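Local structure of cell division GTPase FtsZ, diverged (Clostridium botulinum C, 3V3T) at residues M3-I7 with C27-N31; T51-P55 with Y74-I78; L163-R169 with L232-A238; F186-S190 with I203-L207; V214-D220 with K279-V283. The protein is of unknown cellular function but belongs to the tubulin/FtsZ family of cytoskeletal proteins, with a TubZ-like C-terminal domain. The protein carries 1 engineered substitution. All coordinates share one frame. Where two conformers were deposited one is given. Residues are numbered along the deposited sequence.

How the interactions relate
Contacts between residues distant in sequence show how one chain divides into regions. From the N terminus, interaction 1 closes a loop holding strand 7-11 and helix 14-26. Interaction 2 follows in series, packing strand 51-53 against the start of helix 75-85. Interaction 3 then closes a much longer loop, from the end of strand 160-165 to the end of helix 224-233 and the residues that follow. Interaction 4, between helices 172-187 and 200-208, falls wholly within that loop. Interaction 5 crosses interaction 3: its first segment lies inside the loop and its second beyond it. Interactions 3 and 5 touch through Phe-237 and Ile-215, while interaction 4 touches both interactions 1 and 5.

Interaction 1 (M3-I7 with C27-N31); sequences MKNKI and CGDYN
The starts of two neighbouring parallel strands are tied together where 3-7 meets 27-31. Residues 4-6 form one turn of 3-10 helix, closed by Ile-7 N donating to Lys-4 O at 3.2 Å, and Ile-7 then enters strand 7-11. Residues 27-30 form the irregular link between helix 14-26 and strand 31-36, so the contact completes a beta-alpha-beta crossover of Rossmann type. Lys-4 and Tyr-30 have the nearest CA atoms, 5.1 Å apart. Asn-31 does most of the polar work: its N donates to Ile-7 O at 3.3 Å, and its ND2, with chi1 in m, reaches Ile-7 O at 3.1 Å and, weakly, Asn-5 O at 2.8 Å. Ile-7 O thus accepts twice from one residue. Lys-4, m at chi1 and extended beyond, lays CB over a face of the Tyr-30 ring, 4.0 Å from its centroid (CH-pi), and Ile-7 CD1 meets the ring edge at CE1, 4.4 Å away. Lys-4 NZ passes 3.7 Å from Cys-27 SG and is 4.5 Å from Asp-29 OD2, too far for a salt bridge; its hydrogen bonds go to Asn-184 and Asn-188, and Tyr-30 OH also binds Asn-184. The chemistry implies a division of roles: the Asn-31 side chain supplements its own backbone bond at the strand start, while the lysine and tyrosine tips turn to the neighbouring helix 172-187 and the residue just past it.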
# COMPACT_ATOMS: atom_id res chain seq x y z
N MET A 3 9.57 -10.79 7.68
CA MET A 3 10.51 -11.19 6.64
C MET A 3 9.92 -11.08 5.23
O MET A 3 8.73 -11.32 4.99
CB MET A 3 11.08 -12.58 6.89
CG MET A 3 11.88 -13.15 5.72
SD MET A 3 13.21 -14.26 6.21
CE MET A 3 14.39 -13.11 6.92
N LYS A 4 10.78 -10.72 4.28
CA LYS A 4 10.37 -10.40 2.93
C LYS A 4 9.87 -11.61 2.15
O LYS A 4 8.97 -11.48 1.33
CB LYS A 4 11.52 -9.71 2.20
CG LYS A 4 11.95 -8.41 2.87
CD LYS A 4 13.29 -7.91 2.40
CE LYS A 4 13.55 -6.53 2.99
NZ LYS A 4 14.86 -5.95 2.63
N ASN A 5 10.43 -12.78 2.44
CA ASN A 5 10.03 -14.04 1.78
C ASN A 5 8.61 -14.50 2.11
O ASN A 5 8.06 -15.34 1.39
CB ASN A 5 10.99 -15.17 2.14
CG ASN A 5 12.39 -14.93 1.65
OD1 ASN A 5 12.60 -14.30 0.60
ND2 ASN A 5 13.38 -15.43 2.39
N LYS A 6 8.05 -13.99 3.20
CA LYS A 6 6.71 -14.40 3.63
C LYS A 6 5.63 -13.52 3.00
O LYS A 6 4.45 -13.69 3.25
CB LYS A 6 6.60 -14.37 5.15
CG LYS A 6 7.34 -15.49 5.88
CD LYS A 6 8.71 -15.03 6.36
CE LYS A 6 9.40 -16.08 7.24
NZ LYS A 6 10.69 -15.61 7.82
N ILE A 7 6.06 -12.57 2.17
CA ILE A 7 5.14 -11.69 1.49
C ILE A 7 5.07 -12.07 0.04
O ILE A 7 6.10 -12.33 -0.60
CB ILE A 7 5.60 -10.23 1.57
CG1 ILE A 7 5.42 -9.70 2.99
CG2 ILE A 7 4.80 -9.37 0.60
CD1 ILE A 7 6.16 -8.40 3.25
N CYS A 27 14.88 -4.45 -4.10
CA CYS A 27 15.14 -5.67 -3.36
C CYS A 27 14.26 -6.79 -3.90
O CYS A 27 13.04 -6.66 -3.95
CB CYS A 27 14.84 -5.47 -1.87
SG CYS A 27 15.13 -6.96 -0.87
N GLY A 28 14.89 -7.89 -4.31
CA GLY A 28 14.17 -8.98 -4.95
C GLY A 28 13.81 -10.11 -4.00
O GLY A 28 13.43 -11.20 -4.43
N ASP A 29 13.95 -9.85 -2.71
CA ASP A 29 13.65 -10.85 -1.70
C ASP A 29 12.14 -11.10 -1.56
O ASP A 29 11.73 -12.09 -0.96
CB ASP A 29 14.25 -10.43 -0.36
CG ASP A 29 15.75 -10.31 -0.41
OD1 ASP A 29 16.36 -10.86 -1.35
OD2 ASP A 29 16.33 -9.67 0.49
N TYR A 30 11.33 -10.21 -2.13
CA TYR A 30 9.87 -10.38 -2.11
C TYR A 30 9.42 -11.35 -3.21
O TYR A 30 10.12 -11.55 -4.21
CB TYR A 30 9.16 -9.03 -2.30
CG TYR A 30 9.63 -7.97 -1.34
CD1 TYR A 30 9.10 -7.88 -0.06
CD2 TYR A 30 10.62 -7.07 -1.71
CE1 TYR A 30 9.54 -6.92 0.82
CE2 TYR A 30 11.07 -6.10 -0.84
CZ TYR A 30 10.53 -6.04 0.42
OH TYR A 30 10.98 -5.08 1.29
N ASN A 31 8.25 -11.94 -3.02
CA ASN A 31 7.59 -12.74 -4.05
C ASN A 31 6.49 -11.93 -4.73
O ASN A 31 5.90 -11.04 -4.12
CB ASN A 31 6.99 -13.99 -3.44
CG ASN A 31 7.98 -14.78 -2.61
OD1 ASN A 31 8.91 -15.39 -3.14
ND2 ASN A 31 7.76 -14.80 -1.30

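Interaction 2 (T51-P55 with Y74-I78); sequences TYHIP and YYKQI
Two isoleucines form the apolar centre: Ile-54 CD1 lies 3.6 Å from Ile-78 CD1, both side chains m at chi1 and t at chi2. Beside them the ring of Tyr-52 comes to 3.5 Å, CE2 to Ile-78 CG1. The nearest CA pairs, Tyr-52 with Ile-78 at 7.5 Å and Ile-54 with Tyr-74 at 7.7 Å, leave room for side chains alone between the backbones and show that the two segments run in opposing order. Residues 51-53 are extended and give way to loop at Ile-54; residues 75-78 are helical, and Tyr-74 O accepts from Ile-78 N at 2.8 Å. This is helix-on-sheet packing at the margin of an alpha/beta fold. Strand 51-53 is the outermost strand at its end of the sheet, paired to strand 31-36, and helix 75-85 belongs to the connection that carries the chain back over the sheet to strand 91-97; Ile-54 and Ile-78 both reach Ile-35 of the neighbouring strand. Outward from the isoleucines, Pro-55 sits on the Tyr-74 ring, with CD 4.2 Å from the centroid and 10° off the normal, a CH-pi contact over the face. Tyr-52, t at chi1, carries its hydroxyl out to the polar edge, where OH is 3.4 Å from Tyr-74 CD1. There it gives a weak hydrogen bond to Gln-77, OH to OE1 being 3.4 Å.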
# COMPACT_ATOMS: atom_id res chain seq x y z
N THR A 51 4.17 -14.29 -13.92
CA THR A 51 3.10 -13.48 -14.48
C THR A 51 1.86 -14.33 -14.76
O THR A 51 1.95 -15.54 -14.96
CB THR A 51 3.53 -12.81 -15.80
OG1 THR A 51 3.90 -13.82 -16.74
CG2 THR A 51 4.70 -11.90 -15.57
N TYR A 52 0.71 -13.68 -14.77
CA TYR A 52 -0.52 -14.34 -15.17
C TYR A 52 -1.33 -13.42 -16.06
O TYR A 52 -1.87 -12.40 -15.60
CB TYR A 52 -1.35 -14.74 -13.95
CG TYR A 52 -2.62 -15.49 -14.34
CD1 TYR A 52 -2.59 -16.85 -14.63
CD2 TYR A 52 -3.83 -14.83 -14.43
CE1 TYR A 52 -3.74 -17.52 -14.99
CE2 TYR A 52 -4.98 -15.49 -14.79
CZ TYR A 52 -4.93 -16.84 -15.06
OH TYR A 52 -6.08 -17.50 -15.42
N HIS A 53 -1.43 -13.79 -17.33
CA HIS A 53 -2.18 -13.02 -18.30
C HIS A 53 -3.63 -13.44 -18.28
O HIS A 53 -3.93 -14.63 -18.36
CB HIS A 53 -1.61 -13.25 -19.70
CG HIS A 53 -2.28 -12.45 -20.77
ND1 HIS A 53 -3.21 -12.98 -21.63
CD2 HIS A 53 -2.15 -11.14 -21.12
CE1 HIS A 53 -3.63 -12.05 -22.47
NE2 HIS A 53 -3.00 -10.92 -22.18
N ILE A 54 -4.54 -12.48 -18.17
CA ILE A 54 -5.96 -12.80 -18.30
C ILE A 54 -6.43 -12.75 -19.75
O ILE A 54 -6.37 -11.70 -20.40
CB ILE A 54 -6.82 -11.90 -17.43
CG1 ILE A 54 -6.38 -12.01 -15.97
CG2 ILE A 54 -8.29 -12.27 -17.59
CD1 ILE A 54 -7.11 -11.09 -15.06
N PRO A 55 -6.91 -13.89 -20.27
CA PRO A 55 -7.37 -14.01 -21.66
C PRO A 55 -8.28 -12.87 -22.11
O PRO A 55 -8.49 -12.72 -23.32
CB PRO A 55 -8.13 -15.34 -21.65
CG PRO A 55 -7.47 -16.13 -20.59
CD PRO A 55 -7.09 -15.14 -19.52
N TYR A 74 -12.24 -16.34 -14.16
CA TYR A 74 -10.86 -16.69 -13.81
C TYR A 74 -10.41 -16.29 -12.40
O TYR A 74 -9.26 -16.52 -12.03
CB TYR A 74 -9.89 -16.10 -14.85
CG TYR A 74 -10.03 -16.70 -16.24
CD1 TYR A 74 -9.27 -17.79 -16.63
CD2 TYR A 74 -10.92 -16.16 -17.16
CE1 TYR A 74 -9.39 -18.34 -17.90
CE2 TYR A 74 -11.05 -16.70 -18.43
CZ TYR A 74 -10.28 -17.79 -18.79
OH TYR A 74 -10.40 -18.34 -20.05
N TYR A 75 -11.29 -15.68 -11.61
CA TYR A 75 -10.90 -15.24 -10.27
C TYR A 75 -10.27 -16.37 -9.46
O TYR A 75 -9.30 -16.16 -8.74
CB TYR A 75 -12.09 -14.66 -9.49
CG TYR A 75 -12.58 -13.33 -10.01
CD1 TYR A 75 -11.78 -12.54 -10.83
CD2 TYR A 75 -13.84 -12.86 -9.67
CE1 TYR A 75 -12.23 -11.32 -11.31
CE2 TYR A 75 -14.30 -11.64 -10.13
CZ TYR A 75 -13.49 -10.87 -10.95
OH TYR A 75 -13.94 -9.66 -11.41
N LYS A 76 -10.83 -17.57 -9.60
CA LYS A 76 -10.37 -18.72 -8.83
C LYS A 76 -9.08 -19.32 -9.37
O LYS A 76 -8.26 -19.82 -8.60
CB LYS A 76 -11.47 -19.78 -8.74
CG LYS A 76 -12.71 -19.32 -7.98
CD LYS A 76 -13.67 -20.47 -7.70
CE LYS A 76 -13.15 -21.38 -6.61
NZ LYS A 76 -14.06 -22.53 -6.36
N GLN A 77 -8.89 -19.28 -10.69
CA GLN A 77 -7.61 -19.66 -11.25
C GLN A 77 -6.54 -18.69 -10.76
O GLN A 77 -5.45 -19.09 -10.37
CB GLN A 77 -7.64 -19.67 -12.78
CG GLN A 77 -8.42 -20.82 -13.39
CD GLN A 77 -7.85 -21.25 -14.73
OE1 GLN A 77 -6.75 -20.84 -15.11
NE2 GLN A 77 -8.60 -22.09 -15.45
N ILE A 78 -6.86 -17.40 -10.78
CA ILE A 78 -5.91 -16.39 -10.35
C ILE A 78 -5.45 -16.65 -8.92
O ILE A 78 -4.26 -16.70 -8.62
CB ILE A 78 -6.50 -14.98 -10.45
CG1 ILE A 78 -6.83 -14.64 -11.91
CG2 ILE A 78 -5.54 -13.95 -9.83
CD1 ILE A 78 -7.21 -13.18 -12.13

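Interaction 3 (L163-R169 with L232-A238); sequences LLDNNKR and LKESIFA
A single beta bridge, supplemented by side-chain hydrogen bonds from Lys-168 and Arg-169, joins the GTPase-domain strand 160-165 to the end of helix 224-233 and the residues that follow, in the C-terminal part of the chain. Leu-164 and Phe-237 are the bridged pair, CA to CA 4.3 Å. On either side of it Ala-238 N donates to Leu-163 O (2.7 Å) and Asp-165 N to Ile-236 O (2.9 Å). Leu-164 CD2 lies over a face of the Phe-237 ring, 3.9 Å from its centroid, a CH-pi contact. After the bridge the first segment makes an Asx turn, Asp-165 OD1 accepting from Asn-167 N at 2.7 Å; before it the second makes an ST turn, Ser-235 OG accepting from Phe-237 N at 3.2 Å. Lys-168, curled with every chi in m, gathers carbonyls at the end of the helix, NZ lying 2.9 Å from Lys-233 O and 2.8 Å from Ser-235 O; a water also links NZ (2.4 Å) to Phe-237 O (3.0 Å). Arg-169 holds Glu-234 O through NH1 (2.8 Å) and NH2 (2.7 Å). Around this junction, strand 122-129 pairs with Leu-164, Phe-237 packs on strand 211-217, and helix 172-187 supplies Glu-178 to Arg-169 and Phe-179 to Ile-236.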
# COMPACT_ATOMS: atom_id res chain seq x y z
N LEU A 163 -2.53 3.44 1.43
CA LEU A 163 -3.25 4.28 0.49
C LEU A 163 -2.34 5.41 0.05
O LEU A 163 -1.98 6.28 0.87
CB LEU A 163 -4.52 4.86 1.14
CG LEU A 163 -5.53 5.50 0.18
CD1 LEU A 163 -5.89 4.49 -0.91
CD2 LEU A 163 -6.82 5.99 0.90
N LEU A 164 -1.99 5.40 -1.23
CA LEU A 164 -1.07 6.38 -1.82
C LEU A 164 -1.82 7.44 -2.61
O LEU A 164 -2.92 7.18 -3.13
CB LEU A 164 -0.05 5.68 -2.73
CG LEU A 164 0.74 4.52 -2.12
CD1 LEU A 164 1.76 3.96 -3.11
CD2 LEU A 164 1.44 4.96 -0.84
N ASP A 165 -1.23 8.63 -2.73
CA ASP A 165 -1.91 9.76 -3.36
C ASP A 165 -1.05 10.42 -4.46
O ASP A 165 -0.08 11.13 -4.17
CB ASP A 165 -2.29 10.78 -2.29
CG ASP A 165 -3.09 11.95 -2.84
OD1 ASP A 165 -3.23 12.08 -4.09
OD2 ASP A 165 -3.59 12.76 -2.02
N ASN A 166 -1.42 10.19 -5.72
CA ASN A 166 -0.69 10.77 -6.83
C ASN A 166 -0.65 12.30 -6.83
O ASN A 166 0.15 12.88 -7.54
CB ASN A 166 -1.25 10.30 -8.17
CG ASN A 166 -0.58 9.07 -8.70
OD1 ASN A 166 0.50 8.68 -8.23
ND2 ASN A 166 -1.21 8.43 -9.68
N ASN A 167 -1.53 12.94 -6.06
CA ASN A 167 -1.46 14.40 -5.97
C ASN A 167 -0.17 14.86 -5.30
O ASN A 167 0.22 16.00 -5.43
CB ASN A 167 -2.66 14.99 -5.19
CG ASN A 167 -3.91 15.17 -6.04
OD1 ASN A 167 -3.89 15.83 -7.08
ND2 ASN A 167 -5.02 14.58 -5.58
N LYS A 168 0.49 13.96 -4.57
CA LYS A 168 1.59 14.38 -3.68
C LYS A 168 2.95 14.49 -4.38
O LYS A 168 3.90 15.01 -3.79
CB LYS A 168 1.70 13.45 -2.46
CG LYS A 168 0.47 13.43 -1.55
CD LYS A 168 -0.06 14.83 -1.25
CE LYS A 168 0.82 15.58 -0.26
NZ LYS A 168 0.96 14.80 1.00
N ARG A 169 3.04 14.01 -5.62
CA ARG A 169 4.29 14.14 -6.39
C ARG A 169 4.00 14.44 -7.85
O ARG A 169 2.93 14.12 -8.37
CB ARG A 169 5.12 12.85 -6.31
CG ARG A 169 5.61 12.50 -4.92
CD ARG A 169 6.82 13.34 -4.50
NE ARG A 169 7.34 12.89 -3.21
CZ ARG A 169 6.80 13.22 -2.03
NH1 ARG A 169 7.33 12.77 -0.90
NH2 ARG A 169 5.73 14.00 -1.99
N LEU A 232 5.07 14.43 7.14
CA LEU A 232 3.64 14.23 6.92
C LEU A 232 3.09 15.11 5.79
O LEU A 232 2.36 14.64 4.92
CB LEU A 232 2.84 14.52 8.19
CG LEU A 232 2.56 13.39 9.16
CD1 LEU A 232 1.93 14.02 10.40
CD2 LEU A 232 1.64 12.33 8.52
N LYS A 233 3.43 16.39 5.81
CA LYS A 233 2.95 17.26 4.76
C LYS A 233 3.35 16.76 3.36
O LYS A 233 2.55 16.82 2.42
CB LYS A 233 3.45 18.67 4.97
CG LYS A 233 2.61 19.45 5.95
CD LYS A 233 1.20 19.69 5.42
CE LYS A 233 0.32 20.34 6.49
NZ LYS A 233 -1.04 20.66 6.00
N GLU A 234 4.58 16.28 3.25
CA GLU A 234 5.12 15.83 1.97
C GLU A 234 4.83 14.37 1.70
O GLU A 234 5.26 13.83 0.67
CB GLU A 234 6.63 16.10 1.92
CG GLU A 234 6.97 17.59 1.96
CD GLU A 234 8.46 17.87 1.85
OE1 GLU A 234 9.26 16.93 2.04
OE2 GLU A 234 8.84 19.03 1.58
N SER A 235 4.11 13.72 2.61
CA SER A 235 3.94 12.26 2.54
C SER A 235 3.25 11.78 1.26
O SER A 235 2.29 12.38 0.80
CB SER A 235 3.16 11.76 3.76
OG SER A 235 3.05 10.35 3.73
N ILE A 236 3.75 10.69 0.69
CA ILE A 236 3.12 10.11 -0.49
C ILE A 236 1.84 9.35 -0.15
O ILE A 236 1.06 9.02 -1.05
CB ILE A 236 4.06 9.17 -1.24
CG1 ILE A 236 4.49 8.01 -0.34
CG2 ILE A 236 5.22 9.93 -1.80
CD1 ILE A 236 5.05 6.83 -1.10
N PHE A 237 1.65 9.06 1.13
CA PHE A 237 0.41 8.44 1.62
C PHE A 237 -0.74 9.43 1.73
O PHE A 237 -0.53 10.59 2.06
CB PHE A 237 0.60 7.80 2.99
CG PHE A 237 1.45 6.57 2.95
CD1 PHE A 237 0.88 5.32 2.93
CD2 PHE A 237 2.83 6.67 2.91
CE1 PHE A 237 1.68 4.17 2.88
CE2 PHE A 237 3.63 5.52 2.88
CZ PHE A 237 3.05 4.28 2.86
N ALA A 238 -1.95 8.96 1.43
CA ALA A 238 -3.14 9.79 1.53
C ALA A 238 -3.26 10.39 2.93
O ALA A 238 -3.09 9.69 3.93
CB ALA A 238 -4.37 8.98 1.21
O HOH W 1 -0.73 13.62 2.25

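Interaction 4 (F186-S190 with I203-L207); sequences FMNMS and ISKLL
Helix 200-208 lies against the C-terminal end of helix 172-187. In the tubulin/FtsZ fold a central helix separates the GTPase domain from the C-terminal domain, and helix 172-187, leading on from strand 160-165, probably fills that place. Helical geometry runs through 203-207, with Leu-207 N donating to Ile-203 O at 2.9 Å; on the other side the helical path ends near Met-187, and Met-189 N reaches back to Phe-186 O at 3.3 Å. The closest CA atoms are those of Met-187 and Ile-203, 6.9 Å apart. Ile-203, with 102 Å² covered, more than any other residue of the pair, points directly at the opposite segment. Its CG2 meets Met-187 CE at 3.5 Å, and its CD1, at the tip of an m,t rotamer, lies 3.3 Å from Ser-190 OG and 4.1 Å from Met-189 CB. Three residues further on, at Leu-206, CB rests 4.0 Å from Phe-186 CZ; the t rotamer at chi1 of that phenylalanine brings its ring against Leu-206 and Leu-207, while its flank packs on Val-283 of the C-terminal domain. Next comes Leu-207, where the ring and the thioether converge: CD2 is 4.0 Å from Phe-186 CE2, and CD1 sits 3.8 Å from Met-187 SD.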
# COMPACT_ATOMS: atom_id res chain seq x y z
N PHE A 186 11.09 -0.01 5.83
CA PHE A 186 10.24 -0.55 6.88
C PHE A 186 10.61 -2.01 7.20
O PHE A 186 10.90 -2.35 8.34
CB PHE A 186 8.77 -0.35 6.47
CG PHE A 186 7.80 -1.24 7.18
CD1 PHE A 186 7.94 -1.50 8.52
CD2 PHE A 186 6.72 -1.78 6.50
CE1 PHE A 186 7.03 -2.31 9.17
CE2 PHE A 186 5.81 -2.57 7.14
CZ PHE A 186 5.96 -2.85 8.47
N MET A 187 10.65 -2.86 6.18
CA MET A 187 11.08 -4.24 6.36
C MET A 187 12.51 -4.41 6.87
O MET A 187 12.86 -5.45 7.41
CB MET A 187 10.92 -5.01 5.05
CG MET A 187 9.49 -5.07 4.54
SD MET A 187 8.43 -6.01 5.67
CE MET A 187 7.98 -4.78 6.88
N ASN A 188 13.36 -3.40 6.70
CA ASN A 188 14.75 -3.52 7.17
C ASN A 188 15.01 -3.06 8.62
O ASN A 188 16.16 -2.99 9.03
CB ASN A 188 15.71 -2.76 6.25
CG ASN A 188 15.91 -3.45 4.92
OD1 ASN A 188 15.75 -4.67 4.80
ND2 ASN A 188 16.29 -2.67 3.92
N MET A 189 13.96 -2.73 9.37
CA MET A 189 14.13 -2.22 10.73
C MET A 189 14.68 -3.28 11.67
O MET A 189 15.08 -2.97 12.79
CB MET A 189 12.81 -1.68 11.28
CG MET A 189 12.35 -0.40 10.63
SD MET A 189 10.67 0.02 11.11
CE MET A 189 10.95 0.78 12.70
N SER A 190 14.71 -4.53 11.21
CA SER A 190 15.26 -5.61 12.03
C SER A 190 16.76 -5.82 11.85
O SER A 190 17.37 -6.57 12.60
CB SER A 190 14.51 -6.93 11.79
OG SER A 190 14.29 -7.14 10.40
N ILE A 203 7.95 -6.48 13.50
CA ILE A 203 7.76 -6.10 12.11
C ILE A 203 6.58 -6.88 11.56
O ILE A 203 5.70 -6.33 10.89
CB ILE A 203 9.02 -6.37 11.28
CG1 ILE A 203 10.01 -5.22 11.46
CG2 ILE A 203 8.68 -6.51 9.82
CD1 ILE A 203 11.41 -5.56 11.01
N SER A 204 6.55 -8.17 11.87
CA SER A 204 5.40 -9.01 11.52
C SER A 204 4.10 -8.42 12.07
O SER A 204 3.12 -8.25 11.33
CB SER A 204 5.61 -10.44 12.03
OG SER A 204 4.44 -11.22 11.87
N LYS A 205 4.08 -8.09 13.36
CA LYS A 205 2.89 -7.49 13.97
C LYS A 205 2.45 -6.19 13.30
O LYS A 205 1.26 -5.92 13.17
CB LYS A 205 3.09 -7.29 15.48
CG LYS A 205 2.74 -8.53 16.29
CD LYS A 205 3.41 -8.56 17.64
CE LYS A 205 3.09 -9.87 18.36
NZ LYS A 205 3.81 -10.01 19.67
N LEU A 206 3.41 -5.36 12.89
CA LEU A 206 3.07 -4.13 12.19
C LEU A 206 2.46 -4.46 10.81
O LEU A 206 1.54 -3.78 10.36
CB LEU A 206 4.29 -3.23 12.04
CG LEU A 206 4.82 -2.56 13.32
CD1 LEU A 206 6.29 -2.18 13.18
CD2 LEU A 206 3.97 -1.35 13.73
N LEU A 207 2.99 -5.48 10.15
CA LEU A 207 2.53 -5.93 8.85
C LEU A 207 1.12 -6.51 8.89
O LEU A 207 0.36 -6.40 7.93
CB LEU A 207 3.45 -7.02 8.32
CG LEU A 207 4.58 -6.63 7.37
CD1 LEU A 207 5.42 -7.88 7.06
CD2 LEU A 207 4.02 -5.98 6.10

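Interaction 5 (V214-D220 with K279-V283); sequences VILEFDD and KNIVV
Phe-218 lays one ring face over Asn-280, whose CB stands 3.5 Å from the centroid and 17° off the normal, a close CH-pi contact; chi1 near +65° brings the ring back across the partner, CE2 lying 4.0 Å from Val-282 CG2. Behind it runs a regular antiparallel ladder. The axes of 214-217 and 281-283 approach to 4.7 Å at 168°. Leu-216 and Val-282 are the hydrogen-bonded pair, Leu-216 N to Val-282 O 2.7 Å and Val-282 N to Leu-216 O 2.8 Å. Non-hydrogen-bonded pairs flank it: Ile-215 with Val-283 and Glu-217 with Ile-281, CA atoms 4.5 Å apart in each. A further bond, Phe-218 N to Asn-280 O at 3.1 Å, carries the pairing onward. Ile-215 CG2 touches Ile-281 CD1 at 3.7 Å on the face covered by helix 172-187, where Glu-217 OE1 makes a long salt bridge to Lys-279 NZ at 3.7 Å; that amine also pairs with Asp-185. The face of Leu-216 and Val-282 turns to helix 224-233. Such a ladder, largely apolar, with Glu-217 at the charged end of one face, is the sheet core of a TubZ-like C-terminal domain, where strand 211-217 adjoins strand 160-165 in the continuous mixed sheet.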
# COMPACT_ATOMS: atom_id res chain seq x y z
N VAL A 214 0.83 3.94 7.57
CA VAL A 214 1.57 5.05 6.96
C VAL A 214 3.05 4.95 7.39
O VAL A 214 3.35 4.67 8.55
CB VAL A 214 0.96 6.43 7.35
CG1 VAL A 214 1.94 7.56 7.03
CG2 VAL A 214 -0.34 6.65 6.61
N ILE A 215 3.96 5.12 6.44
CA ILE A 215 5.40 5.03 6.71
C ILE A 215 6.00 6.42 6.51
O ILE A 215 5.79 7.02 5.46
CB ILE A 215 6.10 4.03 5.75
CG1 ILE A 215 5.42 2.66 5.79
CG2 ILE A 215 7.59 3.93 6.06
CD1 ILE A 215 5.95 1.67 4.77
N LEU A 216 6.73 6.91 7.51
CA LEU A 216 7.37 8.23 7.42
C LEU A 216 8.86 8.16 7.64
O LEU A 216 9.33 7.47 8.54
CB LEU A 216 6.79 9.18 8.46
CG LEU A 216 5.27 9.40 8.43
CD1 LEU A 216 4.81 10.11 9.70
CD2 LEU A 216 4.87 10.18 7.19
N GLU A 217 9.62 8.89 6.84
CA GLU A 217 11.02 9.12 7.14
C GLU A 217 11.30 10.62 7.33
O GLU A 217 10.76 11.47 6.62
CB GLU A 217 11.93 8.47 6.09
CG GLU A 217 11.91 6.94 6.19
CD GLU A 217 12.79 6.26 5.15
OE1 GLU A 217 13.48 6.96 4.39
OE2 GLU A 217 12.79 5.01 5.10
N PHE A 218 12.14 10.94 8.31
CA PHE A 218 12.39 12.33 8.65
C PHE A 218 13.86 12.65 8.85
O PHE A 218 14.68 11.75 9.10
CB PHE A 218 11.59 12.74 9.88
CG PHE A 218 11.98 12.03 11.14
CD1 PHE A 218 12.86 12.61 12.05
CD2 PHE A 218 11.44 10.78 11.45
CE1 PHE A 218 13.21 11.96 13.22
CE2 PHE A 218 11.78 10.12 12.61
CZ PHE A 218 12.67 10.71 13.51
N ASP A 219 14.16 13.94 8.75
CA ASP A 219 15.53 14.45 8.80
C ASP A 219 16.15 14.32 10.19
O ASP A 219 15.54 14.72 11.19
CB ASP A 219 15.54 15.91 8.38
CG ASP A 219 16.94 16.47 8.24
OD1 ASP A 219 17.89 15.80 8.70
OD2 ASP A 219 17.08 17.57 7.68
N ASP A 220 17.36 13.78 10.24
CA ASP A 220 18.10 13.64 11.49
C ASP A 220 18.46 15.01 12.04
O ASP A 220 18.84 15.14 13.21
CB ASP A 220 19.38 12.82 11.27
CG ASP A 220 20.34 13.48 10.29
OD1 ASP A 220 19.87 14.01 9.26
OD2 ASP A 220 21.56 13.49 10.55
N LYS A 279 18.64 5.41 8.75
CA LYS A 279 17.52 6.33 8.57
C LYS A 279 16.68 6.52 9.82
O LYS A 279 16.82 5.79 10.80
CB LYS A 279 16.64 5.87 7.40
CG LYS A 279 17.33 6.01 6.05
CD LYS A 279 16.42 5.66 4.90
CE LYS A 279 17.09 5.94 3.57
NZ LYS A 279 16.24 5.52 2.42
N ASN A 280 15.80 7.52 9.78
CA ASN A 280 14.84 7.72 10.85
C ASN A 280 13.45 7.46 10.32
O ASN A 280 12.95 8.18 9.45
CB ASN A 280 14.92 9.13 11.42
CG ASN A 280 16.28 9.43 11.97
OD1 ASN A 280 16.67 8.91 13.02
ND2 ASN A 280 17.03 10.29 11.27
N ILE A 281 12.83 6.41 10.83
CA ILE A 281 11.61 5.94 10.24
C ILE A 281 10.54 5.65 11.29
O ILE A 281 10.82 5.06 12.33
CB ILE A 281 11.88 4.73 9.31
CG1 ILE A 281 10.57 4.12 8.80
CG2 ILE A 281 12.71 3.70 10.01
CD1 ILE A 281 10.78 3.08 7.70
N VAL A 282 9.33 6.12 11.01
CA VAL A 282 8.17 5.81 11.82
C VAL A 282 7.15 5.06 10.96
O VAL A 282 6.80 5.49 9.86
CB VAL A 282 7.48 7.10 12.33
CG1 VAL A 282 6.28 6.75 13.22
CG2 VAL A 282 8.47 8.00 13.05
N VAL A 283 6.67 3.94 11.49
CA VAL A 283 5.59 3.22 10.85
C VAL A 283 4.39 3.26 11.77
O VAL A 283 4.46 2.78 12.91
CB VAL A 283 5.98 1.76 10.61
CG1 VAL A 283 4.84 1.03 9.89
CG2 VAL A 283 7.26 1.70 9.80